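Local atomic coordinates of bifunctional protein FolD (Thermus thermophilus, PDB entry 6V6Y), a protein that binds NADP and, as a homodimer, probably oxidises 5,10-methylenetetrahydrofolate to 5,10-methenyltetrahydrofolate and then hydrolyses that to 10-formyltetrahydrofolate. Residues A221-V226 against E245-L250; R213-R218 against H240-E245; K156-V161 against V201-V206. All blocks are in the same frame, centred on the assembly; numbering follows the deposited sequence.

In the fold
All three contacts belong to the NADP-binding domain. Contacts 1 and 3 lie in one parallel sheet, whose strands 222-225 and 201-204 are neighbours, so the two ladders run on into each other. Contact 3 is the buried centre, almost entirely valine and held by five backbone bonds. Contact 1 lies nearer the border, with two such bonds and an exposed phenylalanine. Contact 2 is the most superficial and the most polar: two short 3-10 turns joined by a salt bridge and a stack. Its Val217 and Val243 nevertheless pack against Val223 of contact 1. Both sheet contacts reach the cofactor, whereas in contact 2 the side chain of Arg213 is about 11 Å from the bound NADP.

Contact 1 of 3, residues A221-V226 against E245-L250; sequences AIVVDV and EVAFAL. With NAP (NADP nicotinamide-adenine-dinucleotide phosphate), chain B.
The ring of Phe248, which is exposed, is met at its edge, close to its plane, by the tip of Ile222, whose CD1 stands 3.5 Å from CD1 of Phe248. The two side chains run alongside each other and point the same way. Chi1 of Ile222 (-48°) sets CG1 beside its own backbone N, and the bend beyond brings CD1 back over the neighbouring strand, where it also lies 4.1 Å from CB of Ala249. On the other face of the sheet Val223 and Leu250 sit side by side. Val223 spreads its two branches over two partners: CG1 is 3.7 Å from CD1 of Leu250, while CG2 is 3.9 Å from CB of Ala247.

The backbone bonds straighten along the chain. Phe248 N reaches Ala221 O at 2.9 Å, but the bond is bent (134° at the hydrogen) and the donor sits above the carbonyl plane. One step on, Val223 N meets Ala249 O in the carbonyl plane and nearly straight, at 171°. Farther along the first strand, the buried carboxylate of Asp225 is well satisfied: OD1 accepts from the backbone N of Gly227 and Asp238, OD2 from that of Val239. At the far end, as a detail of this pocket, Val226 O comes within 3.2 Å of C2N in the nicotinamide ring of NADP. The parallel sheet, with the cofactor at the carboxyl ends of its strands, is characteristic of the Rossmann-type NADP-binding fold.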
loop_
_atom_site.group_PDB
_atom_site.type_symbol
_atom_site.label_atom_id
_atom_site.label_comp_id
_atom_site.label_asym_id
_atom_site.label_seq_id
_atom_site.Cartn_x
_atom_site.Cartn_y
_atom_site.Cartn_z
ATOM N N ALA A 221 -0.978 -25.816 -7.514
ATOM C CA ALA A 221 -0.640 -24.476 -7.060
ATOM C C ALA A 221 0.849 -24.372 -6.764
ATOM O O ALA A 221 1.509 -25.361 -6.433
ATOM C CB ALA A 221 -1.438 -24.114 -5.811
ATOM N N ILE A 222 1.380 -23.158 -6.908
ATOM C CA ILE A 222 2.720 -22.816 -6.428
ATOM C C ILE A 222 2.565 -22.259 -5.020
ATOM O O ILE A 222 1.903 -21.232 -4.828
ATOM C CB ILE A 222 3.395 -21.787 -7.349
ATOM C CG1 ILE A 222 3.277 -22.207 -8.817
ATOM C CG2 ILE A 222 4.840 -21.508 -6.916
ATOM C CD1 ILE A 222 4.365 -23.098 -9.295
ATOM N N VAL A 223 3.158 -22.925 -4.033
ATOM C CA VAL A 223 2.970 -22.581 -2.626
ATOM C C VAL A 223 4.291 -22.064 -2.060
ATOM O O VAL A 223 5.312 -22.767 -2.094
ATOM C CB VAL A 223 2.446 -23.780 -1.824
ATOM C CG1 VAL A 223 2.310 -23.410 -0.350
ATOM C CG2 VAL A 223 1.101 -24.248 -2.395
ATOM N N VAL A 224 4.261 -20.844 -1.519
ATOM C CA VAL A 224 5.417 -20.174 -0.924
ATOM C C VAL A 224 5.159 -20.028 0.573
ATOM O O VAL A 224 4.180 -19.395 0.977
ATOM C CB VAL A 224 5.668 -18.810 -1.582
ATOM C CG1 VAL A 224 6.814 -18.085 -0.909
ATOM C CG2 VAL A 224 5.935 -18.995 -3.079
ATOM N N ASP A 225 6.031 -20.608 1.395
ATOM C CA ASP A 225 5.820 -20.730 2.834
ATOM C C ASP A 225 6.793 -19.814 3.569
ATOM O O ASP A 225 7.969 -20.145 3.729
ATOM C CB ASP A 225 5.999 -22.181 3.258
ATOM C CG ASP A 225 5.602 -22.436 4.705
ATOM O OD1 ASP A 225 5.341 -21.477 5.466
ATOM O OD2 ASP A 225 5.556 -23.627 5.081
ATOM N N VAL A 226 6.293 -18.678 4.054
ATOM C CA VAL A 226 7.139 -17.698 4.739
ATOM C C VAL A 226 7.283 -17.996 6.226
ATOM O O VAL A 226 8.166 -17.423 6.883
ATOM C CB VAL A 226 6.573 -16.274 4.510
ATOM C CG1 VAL A 226 7.516 -15.196 5.024
ATOM C CG2 VAL A 226 6.279 -16.045 3.018
ATOM N N GLU A 245 1.606 -33.113 -1.857
ATOM C CA GLU A 245 0.795 -34.053 -2.628
ATOM C C GLU A 245 -0.065 -33.354 -3.675
ATOM O O GLU A 245 -0.459 -33.979 -4.665
ATOM C CB GLU A 245 -0.130 -34.854 -1.713
ATOM C CG GLU A 245 0.537 -35.739 -0.675
ATOM C CD GLU A 245 -0.457 -36.310 0.334
ATOM O OE1 GLU A 245 -0.105 -36.368 1.532
ATOM O OE2 GLU A 245 -1.591 -36.683 -0.060
ATOM N N VAL A 246 -0.426 -32.090 -3.450
ATOM C CA VAL A 246 -1.335 -31.376 -4.333
ATOM C C VAL A 246 -0.616 -30.282 -5.117
ATOM O O VAL A 246 -0.975 -30.000 -6.262
ATOM C CB VAL A 246 -2.527 -30.798 -3.535
ATOM C CG1 VAL A 246 -3.347 -31.923 -2.898
ATOM C CG2 VAL A 246 -2.032 -29.837 -2.477
ATOM N N ALA A 247 0.408 -29.668 -4.533
ATOM C CA ALA A 247 1.025 -28.503 -5.149
ATOM C C ALA A 247 1.957 -28.921 -6.274
ATOM O O ALA A 247 2.544 -30.006 -6.246
ATOM C CB ALA A 247 1.792 -27.693 -4.104
ATOM N N PHE A 248 2.077 -28.053 -7.282
ATOM C CA PHE A 248 3.078 -28.268 -8.316
ATOM C C PHE A 248 4.482 -27.979 -7.788
ATOM O O PHE A 248 5.462 -28.596 -8.228
ATOM C CB PHE A 248 2.752 -27.395 -9.524
ATOM C CG PHE A 248 3.839 -27.363 -10.578
ATOM C CD1 PHE A 248 4.780 -26.334 -10.594
ATOM C CD2 PHE A 248 3.903 -28.347 -11.566
ATOM C CE1 PHE A 248 5.777 -26.289 -11.562
ATOM C CE2 PHE A 248 4.894 -28.311 -12.550
ATOM C CZ PHE A 248 5.836 -27.281 -12.547
ATOM N N ALA A 249 4.600 -27.053 -6.848
ATOM C CA ALA A 249 5.891 -26.687 -6.293
ATOM C C ALA A 249 5.655 -26.043 -4.937
ATOM O O ALA A 249 4.666 -25.322 -4.747
ATOM C CB ALA A 249 6.652 -25.738 -7.223
ATOM N N LEU A 250 6.569 -26.297 -4.011
ATOM C CA LEU A 250 6.411 -25.899 -2.627
ATOM C C LEU A 250 7.761 -25.478 -2.058
ATOM O O LEU A 250 8.764 -26.169 -2.256
ATOM C CB LEU A 250 5.819 -27.047 -1.821
ATOM C CG LEU A 250 5.978 -26.931 -0.315
ATOM C CD1 LEU A 250 5.052 -25.853 0.255
ATOM C CD2 LEU A 250 5.693 -28.274 0.309
HETATM P PA NAP B . 2.436 -10.983 11.939
HETATM O O1A NAP B . 3.127 -11.409 13.176
HETATM O O2A NAP B . 2.181 -9.526 11.940
HETATM O O5B NAP B . 1.069 -11.815 11.762
HETATM C C5B NAP B . 0.859 -12.552 10.580
HETATM C C4B NAP B . -0.563 -12.371 10.063
HETATM O O4B NAP B . -1.153 -13.633 9.827
HETATM C C3B NAP B . -1.463 -11.629 11.037
HETATM O O3B NAP B . -1.598 -10.292 10.613
HETATM C C2B NAP B . -2.789 -12.376 11.021
HETATM O O2B NAP B . -3.837 -11.615 10.458
HETATM C C1B NAP B . -2.528 -13.605 10.157
HETATM N N9A NAP B . -2.925 -14.832 10.874
HETATM C C8A NAP B . -2.372 -15.313 12.033
HETATM N N7A NAP B . -3.011 -16.455 12.372
HETATM C C5A NAP B . -3.962 -16.713 11.447
HETATM C C6A NAP B . -4.886 -17.743 11.317
HETATM N N6A NAP B . -4.935 -18.717 12.220
HETATM N N1A NAP B . -5.755 -17.747 10.245
HETATM C C2A NAP B . -5.697 -16.733 9.312
HETATM N N3A NAP B . -4.775 -15.714 9.448
HETATM C C4A NAP B . -3.922 -15.699 10.501
HETATM O O3 NAP B . 3.296 -11.424 10.651
HETATM P PN NAP B . 4.881 -11.580 10.412
HETATM O O1N NAP B . 5.576 -10.551 11.217
HETATM O O2N NAP B . 5.124 -11.675 8.956
HETATM O O5D NAP B . 5.165 -13.020 11.073
HETATM C C5D NAP B . 4.558 -14.170 10.530
HETATM C C4D NAP B . 5.560 -15.313 10.446
HETATM O O4D NAP B . 6.461 -15.116 9.370
HETATM C C3D NAP B . 6.387 -15.404 11.721
HETATM O O3D NAP B . 6.277 -16.696 12.268
HETATM C C2D NAP B . 7.813 -15.152 11.287
HETATM O O2D NAP B . 8.680 -16.074 11.904
HETATM C C1D NAP B . 7.785 -15.382 9.788
HETATM N N1N NAP B . 8.752 -14.501 9.108
HETATM C C2N NAP B . 9.750 -15.062 8.367
HETATM C C3N NAP B . 10.679 -14.259 7.718
HETATM C C7N NAP B . 11.703 -14.884 6.820
HETATM O O7N NAP B . 12.707 -14.073 6.256
HETATM N N7N NAP B . 11.633 -16.191 6.575
HETATM C C4N NAP B . 10.585 -12.876 7.821
HETATM C C5N NAP B . 9.564 -12.317 8.578
HETATM C C6N NAP B . 8.648 -13.143 9.220
HETATM P P2B NAP B . -4.525 -10.396 11.260
HETATM O O1X NAP B . -3.646 -9.171 11.169
HETATM O O2X NAP B . -5.862 -10.099 10.624
HETATM O O3X NAP B . -4.717 -10.777 12.708
#

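Contact 2 of 3, residues R213-R218 against H240-E245; sequences RKEWVR and HPEVAE
Glu242 OE1 is gripped by two donors from the opposing segment: NE of Arg213 at 2.8 Å and the backbone N of Lys214 at 2.9 Å. The second carboxylate oxygen, OE2, takes NH2 of Arg213 at 3.1 Å, so the guanidinium holds the acid side-on with two nitrogens in a salt bridge. The NE bond is nearly straight (169°). Both oxygens lie close to the guanidinium plane, yet the donors approach from above the plane of the carboxylate, which is steeply turned against that of the arginine. To get there Glu242 takes the crowded chi1 position (74°) and then extends, while Arg213 folds back through chi2 and chi3.

The same guanidinium lies flat on the His240 ring, centres 4.0 Å apart and planes at 1°. Pro241 CD sits over the opposite face of that ring. Glu242 N donates to ND1 of His240 at 3.0 Å, which fixes the ring's rotation; the stacked positive charge would probably disfavour protonating the imidazole. Lys214 crosses the Glu242 side chain and ends at Glu215, with NZ 3.1 Å from OE2 of Glu215, while its CE passes 3.7 Å from OE2 of Glu245.

Beneath this polar layer, CG2 of Val217 meets CG2 of Val243 at 3.9 Å. Each of these valines also packs on Val223 of strand 222-225, while Trp216 reaches to the side and rests on Leu192 and Pro193 of helix 192-196.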
loop_
_atom_site.group_PDB
_atom_site.type_symbol
_atom_site.label_atom_id
_atom_site.label_comp_id
_atom_site.label_asym_id
_atom_site.label_seq_id
_atom_site.Cartn_x
_atom_site.Cartn_y
_atom_site.Cartn_z
ATOM N N ARG A 213 -3.459 -26.962 5.268
ATOM C CA ARG A 213 -3.585 -28.371 4.911
ATOM C C ARG A 213 -3.853 -28.510 3.414
ATOM O O ARG A 213 -4.080 -27.530 2.705
ATOM C CB ARG A 213 -4.708 -29.037 5.720
ATOM C CG ARG A 213 -4.708 -28.695 7.221
ATOM C CD ARG A 213 -3.468 -29.225 7.931
ATOM N NE ARG A 213 -3.232 -30.638 7.618
ATOM C CZ ARG A 213 -3.167 -31.614 8.522
ATOM N NH1 ARG A 213 -3.314 -31.338 9.808
ATOM N NH2 ARG A 213 -2.953 -32.872 8.137
ATOM N N LYS A 214 -3.836 -29.754 2.927
ATOM C CA LYS A 214 -3.880 -29.947 1.481
ATOM C C LYS A 214 -5.244 -29.604 0.902
ATOM O O LYS A 214 -5.347 -29.256 -0.285
ATOM C CB LYS A 214 -3.493 -31.382 1.118
ATOM C CG LYS A 214 -4.207 -32.478 1.893
ATOM C CD LYS A 214 -4.016 -33.828 1.204
ATOM C CE LYS A 214 -4.066 -34.997 2.193
ATOM N NZ LYS A 214 -5.461 -35.347 2.611
ATOM N N GLU A 215 -6.303 -29.727 1.704
ATOM C CA GLU A 215 -7.632 -29.364 1.228
ATOM C C GLU A 215 -7.749 -27.871 0.970
ATOM O O GLU A 215 -8.624 -27.451 0.200
ATOM C CB GLU A 215 -8.693 -29.796 2.240
ATOM C CG GLU A 215 -8.905 -31.289 2.305
ATOM C CD GLU A 215 -7.880 -31.979 3.193
ATOM O OE1 GLU A 215 -7.250 -31.283 4.042
ATOM O OE2 GLU A 215 -7.707 -33.217 3.031
ATOM N N TRP A 216 -6.885 -27.064 1.603
ATOM C CA TRP A 216 -6.853 -25.629 1.366
ATOM C C TRP A 216 -6.211 -25.258 0.040
ATOM O O TRP A 216 -6.280 -24.086 -0.350
ATOM C CB TRP A 216 -6.076 -24.902 2.457
ATOM C CG TRP A 216 -6.473 -25.148 3.878
ATOM C CD1 TRP A 216 -6.995 -26.294 4.420
ATOM C CD2 TRP A 216 -6.316 -24.224 4.962
ATOM N NE1 TRP A 216 -7.185 -26.129 5.773
ATOM C CE2 TRP A 216 -6.779 -24.867 6.129
ATOM C CE3 TRP A 216 -5.851 -22.899 5.052
ATOM C CZ2 TRP A 216 -6.791 -24.235 7.374
ATOM C CZ3 TRP A 216 -5.864 -22.272 6.285
ATOM C CH2 TRP A 216 -6.330 -22.944 7.434
ATOM N N VAL A 217 -5.561 -26.194 -0.645
ATOM C CA VAL A 217 -4.667 -25.855 -1.742
ATOM C C VAL A 217 -5.255 -26.347 -3.055
ATOM O O VAL A 217 -5.705 -27.494 -3.160
ATOM C CB VAL A 217 -3.253 -26.418 -1.507
ATOM C CG1 VAL A 217 -2.308 -25.957 -2.606
ATOM C CG2 VAL A 217 -2.741 -25.959 -0.157
ATOM N N ARG A 218 -5.229 -25.471 -4.053
ATOM C CA ARG A 218 -5.606 -25.824 -5.412
ATOM C C ARG A 218 -4.607 -26.795 -6.029
ATOM O O ARG A 218 -3.387 -26.631 -5.897
ATOM C CB ARG A 218 -5.675 -24.556 -6.259
ATOM C CG ARG A 218 -6.165 -24.744 -7.670
ATOM C CD ARG A 218 -6.530 -23.392 -8.264
ATOM N NE ARG A 218 -6.696 -23.475 -9.710
ATOM C CZ ARG A 218 -7.011 -22.446 -10.485
ATOM N NH1 ARG A 218 -7.196 -21.253 -9.942
ATOM N NH2 ARG A 218 -7.133 -22.605 -11.801
ATOM N N HIS A 240 1.566 -27.271 5.899
ATOM C CA HIS A 240 1.775 -28.673 6.227
ATOM C C HIS A 240 2.468 -29.400 5.074
ATOM O O HIS A 240 2.072 -29.236 3.913
ATOM C CB HIS A 240 0.435 -29.347 6.523
ATOM C CG HIS A 240 0.569 -30.656 7.231
ATOM N ND1 HIS A 240 0.830 -31.836 6.569
ATOM C CD2 HIS A 240 0.509 -30.965 8.550
ATOM C CE1 HIS A 240 0.915 -32.818 7.449
ATOM N NE2 HIS A 240 0.726 -32.316 8.658
ATOM N N PRO A 241 3.479 -30.236 5.360
ATOM C CA PRO A 241 4.203 -30.927 4.268
ATOM C C PRO A 241 3.324 -31.798 3.387
ATOM O O PRO A 241 3.704 -32.053 2.239
ATOM C CB PRO A 241 5.272 -31.764 4.999
ATOM C CG PRO A 241 5.055 -31.549 6.471
ATOM C CD PRO A 241 4.191 -30.327 6.646
ATOM N N GLU A 242 2.143 -32.223 3.853
ATOM C CA GLU A 242 1.232 -32.958 2.979
ATOM C C GLU A 242 0.862 -32.174 1.724
ATOM O O GLU A 242 0.395 -32.773 0.748
ATOM C CB GLU A 242 -0.039 -33.329 3.738
ATOM C CG GLU A 242 -0.963 -32.144 3.981
ATOM C CD GLU A 242 -2.170 -32.508 4.830
ATOM O OE1 GLU A 242 -3.042 -31.629 5.044
ATOM O OE2 GLU A 242 -2.244 -33.679 5.280
ATOM N N VAL A 243 1.059 -30.850 1.730
ATOM C CA VAL A 243 0.689 -30.001 0.597
ATOM C C VAL A 243 1.506 -30.357 -0.641
ATOM O O VAL A 243 1.059 -30.114 -1.773
ATOM C CB VAL A 243 0.829 -28.506 1.022
ATOM C CG1 VAL A 243 0.910 -27.547 -0.177
ATOM C CG2 VAL A 243 -0.333 -28.112 1.942
ATOM N N ALA A 244 2.680 -30.986 -0.453
ATOM C CA ALA A 244 3.462 -31.511 -1.573
ATOM C C ALA A 244 2.691 -32.539 -2.402
ATOM O O ALA A 244 3.072 -32.804 -3.550
ATOM C CB ALA A 244 4.766 -32.122 -1.058
ATOM N N GLU A 245 1.606 -33.113 -1.857
ATOM C CA GLU A 245 0.795 -34.053 -2.628
ATOM C C GLU A 245 -0.065 -33.354 -3.675
ATOM O O GLU A 245 -0.459 -33.979 -4.665
ATOM C CB GLU A 245 -0.130 -34.854 -1.713
ATOM C CG GLU A 245 0.537 -35.739 -0.675
ATOM C CD GLU A 245 -0.457 -36.310 0.334
ATOM O OE1 GLU A 245 -0.105 -36.368 1.532
ATOM O OE2 GLU A 245 -1.591 -36.683 -0.060
#

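Contact 3 of 3, residues K156-V161 against V201-V206; sequences KEVVVV and VLVVAV. With NAP (NADP nicotinamide-adenine-dinucleotide phosphate), chain B.
Two neighbouring strands of the parallel Rossmann sheet, 157-161 and 201-204, lie here with axes 4.9 Å apart and directions only 9° apart. Five backbone hydrogen bonds join them, each strand donating in turn. The ladder opens with its longest rung, Val201 N to Glu157 O at 3.2 Å. In the middle, Val203 N meets Val159 O at 2.9 Å along an almost straight N-H (177°), with the donor nearly on the C=O axis. Between the rungs, CA-H groups of Val158, Leu202 and Val160 lean on carbonyl oxygens across the gap.

The apolar contacts divide between the two faces. Val158, Val160, Val201 and Val203 share one, where helix 168-177 packs through Leu175 and Leu171. On the other, CD1 of Leu202 lies 3.9 Å from CB of Val159 and also touches CG2 of Val161; Leu192 and Thr196 of helix 192-196 adjoin this side.

At the start of the first strand Glu157 OE1 forms a salt bridge with Arg198 of the second subunit. At the other end lies NADP. Ala205 N still bonds to Val161 O, and CG1 of Val161 leans on CG1 of Val206 at 3.6 Å. That same Val206 CG1 comes 3.3 Å from O4B of the cofactor's adenosine ribose.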
loop_
_atom_site.group_PDB
_atom_site.type_symbol
_atom_site.label_atom_id
_atom_site.label_comp_id
_atom_site.label_asym_id
_atom_site.label_seq_id
_atom_site.Cartn_x
_atom_site.Cartn_y
_atom_site.Cartn_z
ATOM N N LYS A 156 -1.947 -13.957 -12.967
ATOM C CA LYS A 156 -2.102 -15.059 -12.023
ATOM C C LYS A 156 -2.972 -14.662 -10.836
ATOM O O LYS A 156 -2.904 -13.538 -10.339
ATOM C CB LYS A 156 -0.735 -15.527 -11.499
ATOM C CG LYS A 156 0.122 -16.288 -12.503
ATOM C CD LYS A 156 -0.350 -17.714 -12.726
ATOM C CE LYS A 156 0.672 -18.476 -13.584
ATOM N NZ LYS A 156 0.936 -17.733 -14.855
ATOM N N GLU A 157 -3.757 -15.615 -10.357
ATOM C CA GLU A 157 -4.505 -15.447 -9.120
ATOM C C GLU A 157 -3.580 -15.738 -7.947
ATOM O O GLU A 157 -3.226 -16.897 -7.707
ATOM C CB GLU A 157 -5.700 -16.389 -9.109
ATOM C CG GLU A 157 -6.753 -16.019 -8.122
ATOM C CD GLU A 157 -8.118 -16.027 -8.757
ATOM O OE1 GLU A 157 -9.032 -16.614 -8.145
ATOM O OE2 GLU A 157 -8.263 -15.474 -9.874
ATOM N N VAL A 158 -3.179 -14.700 -7.217
ATOM C CA VAL A 158 -2.321 -14.851 -6.047
ATOM C C VAL A 158 -3.126 -14.557 -4.789
ATOM O O VAL A 158 -3.775 -13.504 -4.690
ATOM C CB VAL A 158 -1.094 -13.931 -6.127
ATOM C CG1 VAL A 158 -0.212 -14.139 -4.916
ATOM C CG2 VAL A 158 -0.335 -14.175 -7.421
ATOM N N VAL A 159 -3.080 -15.482 -3.825
ATOM C CA VAL A 159 -3.571 -15.232 -2.472
ATOM C C VAL A 159 -2.382 -15.097 -1.525
ATOM O O VAL A 159 -1.479 -15.945 -1.507
ATOM C CB VAL A 159 -4.544 -16.323 -1.991
ATOM C CG1 VAL A 159 -4.964 -16.054 -0.541
ATOM C CG2 VAL A 159 -5.768 -16.402 -2.911
ATOM N N VAL A 160 -2.372 -14.011 -0.764
ATOM C CA VAL A 160 -1.390 -13.753 0.276
ATOM C C VAL A 160 -2.128 -13.853 1.604
ATOM O O VAL A 160 -3.121 -13.143 1.818
ATOM C CB VAL A 160 -0.758 -12.366 0.083
ATOM C CG1 VAL A 160 0.241 -12.048 1.173
ATOM C CG2 VAL A 160 -0.160 -12.257 -1.319
ATOM N N VAL A 161 -1.696 -14.759 2.479
ATOM C CA VAL A 161 -2.334 -14.913 3.783
ATOM C C VAL A 161 -1.435 -14.304 4.843
ATOM O O VAL A 161 -0.336 -14.805 5.105
ATOM C CB VAL A 161 -2.657 -16.376 4.114
ATOM C CG1 VAL A 161 -3.538 -16.430 5.372
ATOM C CG2 VAL A 161 -3.357 -17.081 2.929
ATOM N N VAL A 201 -1.015 -19.141 -7.160
ATOM C CA VAL A 201 0.158 -18.926 -6.316
ATOM C C VAL A 201 -0.364 -18.579 -4.932
ATOM O O VAL A 201 -1.155 -17.636 -4.780
ATOM C CB VAL A 201 1.082 -17.822 -6.865
ATOM C CG1 VAL A 201 2.314 -17.618 -5.965
ATOM C CG2 VAL A 201 1.501 -18.119 -8.307
ATOM N N LEU A 202 0.052 -19.353 -3.930
ATOM C CA LEU A 202 -0.368 -19.159 -2.546
ATOM C C LEU A 202 0.858 -18.841 -1.696
ATOM O O LEU A 202 1.811 -19.633 -1.650
ATOM C CB LEU A 202 -1.087 -20.403 -2.030
ATOM C CG LEU A 202 -1.564 -20.363 -0.578
ATOM C CD1 LEU A 202 -2.695 -19.350 -0.397
ATOM C CD2 LEU A 202 -2.013 -21.741 -0.160
ATOM N N VAL A 203 0.847 -17.677 -1.050
ATOM C CA VAL A 203 1.927 -17.252 -0.168
ATOM C C VAL A 203 1.376 -17.159 1.244
ATOM O O VAL A 203 0.394 -16.448 1.480
ATOM C CB VAL A 203 2.516 -15.897 -0.599
ATOM C CG1 VAL A 203 3.801 -15.594 0.189
ATOM C CG2 VAL A 203 2.749 -15.871 -2.109
ATOM N N VAL A 204 2.017 -17.848 2.189
ATOM C CA VAL A 204 1.507 -17.937 3.557
ATOM C C VAL A 204 2.535 -17.341 4.512
ATOM O O VAL A 204 3.664 -17.832 4.602
ATOM C CB VAL A 204 1.172 -19.387 3.941
ATOM C CG1 VAL A 204 0.542 -19.446 5.324
ATOM C CG2 VAL A 204 0.247 -20.035 2.881
ATOM N N ALA A 205 2.131 -16.282 5.248
ATOM C CA ALA A 205 2.974 -15.643 6.273
ATOM C C ALA A 205 2.119 -15.348 7.515
ATOM O O ALA A 205 1.768 -14.204 7.799
ATOM C CB ALA A 205 3.635 -14.368 5.740
ATOM N N VAL A 206 1.816 -16.385 8.289
ATOM C CA VAL A 206 0.964 -16.228 9.462
ATOM C C VAL A 206 1.643 -16.641 10.763
ATOM O O VAL A 206 1.212 -16.189 11.835
ATOM C CB VAL A 206 -0.356 -17.008 9.289
ATOM C CG1 VAL A 206 -1.118 -16.488 8.079
ATOM C CG2 VAL A 206 -0.075 -18.482 9.129
HETATM P PA NAP B . 2.436 -10.983 11.939
HETATM O O1A NAP B . 3.127 -11.409 13.176
HETATM O O2A NAP B . 2.181 -9.526 11.940
HETATM O O5B NAP B . 1.069 -11.815 11.762
HETATM C C5B NAP B . 0.859 -12.552 10.580
HETATM C C4B NAP B . -0.563 -12.371 10.063
HETATM O O4B NAP B . -1.153 -13.633 9.827
HETATM C C3B NAP B . -1.463 -11.629 11.037
HETATM O O3B NAP B . -1.598 -10.292 10.613
HETATM C C2B NAP B . -2.789 -12.376 11.021
HETATM O O2B NAP B . -3.837 -11.615 10.458
HETATM C C1B NAP B . -2.528 -13.605 10.157
HETATM N N9A NAP B . -2.925 -14.832 10.874
HETATM C C8A NAP B . -2.372 -15.313 12.033
HETATM N N7A NAP B . -3.011 -16.455 12.372
HETATM C C5A NAP B . -3.962 -16.713 11.447
HETATM C C6A NAP B . -4.886 -17.743 11.317
HETATM N N6A NAP B . -4.935 -18.717 12.220
HETATM N N1A NAP B . -5.755 -17.747 10.245
HETATM C C2A NAP B . -5.697 -16.733 9.312
HETATM N N3A NAP B . -4.775 -15.714 9.448
HETATM C C4A NAP B . -3.922 -15.699 10.501
HETATM O O3 NAP B . 3.296 -11.424 10.651
HETATM P PN NAP B . 4.881 -11.580 10.412
HETATM O O1N NAP B . 5.576 -10.551 11.217
HETATM O O2N NAP B . 5.124 -11.675 8.956
HETATM O O5D NAP B . 5.165 -13.020 11.073
HETATM C C5D NAP B . 4.558 -14.170 10.530
HETATM C C4D NAP B . 5.560 -15.313 10.446
HETATM O O4D NAP B . 6.461 -15.116 9.370
HETATM C C3D NAP B . 6.387 -15.404 11.721
HETATM O O3D NAP B . 6.277 -16.696 12.268
HETATM C C2D NAP B . 7.813 -15.152 11.287
HETATM O O2D NAP B . 8.680 -16.074 11.904
HETATM C C1D NAP B . 7.785 -15.382 9.788
HETATM N N1N NAP B . 8.752 -14.501 9.108
HETATM C C2N NAP B . 9.750 -15.062 8.367
HETATM C C3N NAP B . 10.679 -14.259 7.718
HETATM C C7N NAP B . 11.703 -14.884 6.820
HETATM O O7N NAP B . 12.707 -14.073 6.256
HETATM N N7N NAP B . 11.633 -16.191 6.575
HETATM C C4N NAP B . 10.585 -12.876 7.821
HETATM C C5N NAP B . 9.564 -12.317 8.578
HETATM C C6N NAP B . 8.648 -13.143 9.220
HETATM P P2B NAP B . -4.525 -10.396 11.260
HETATM O O1X NAP B . -3.646 -9.171 11.169
HETATM O O2X NAP B . -5.862 -10.099 10.624
HETATM O O3X NAP B . -4.717 -10.777 12.708
#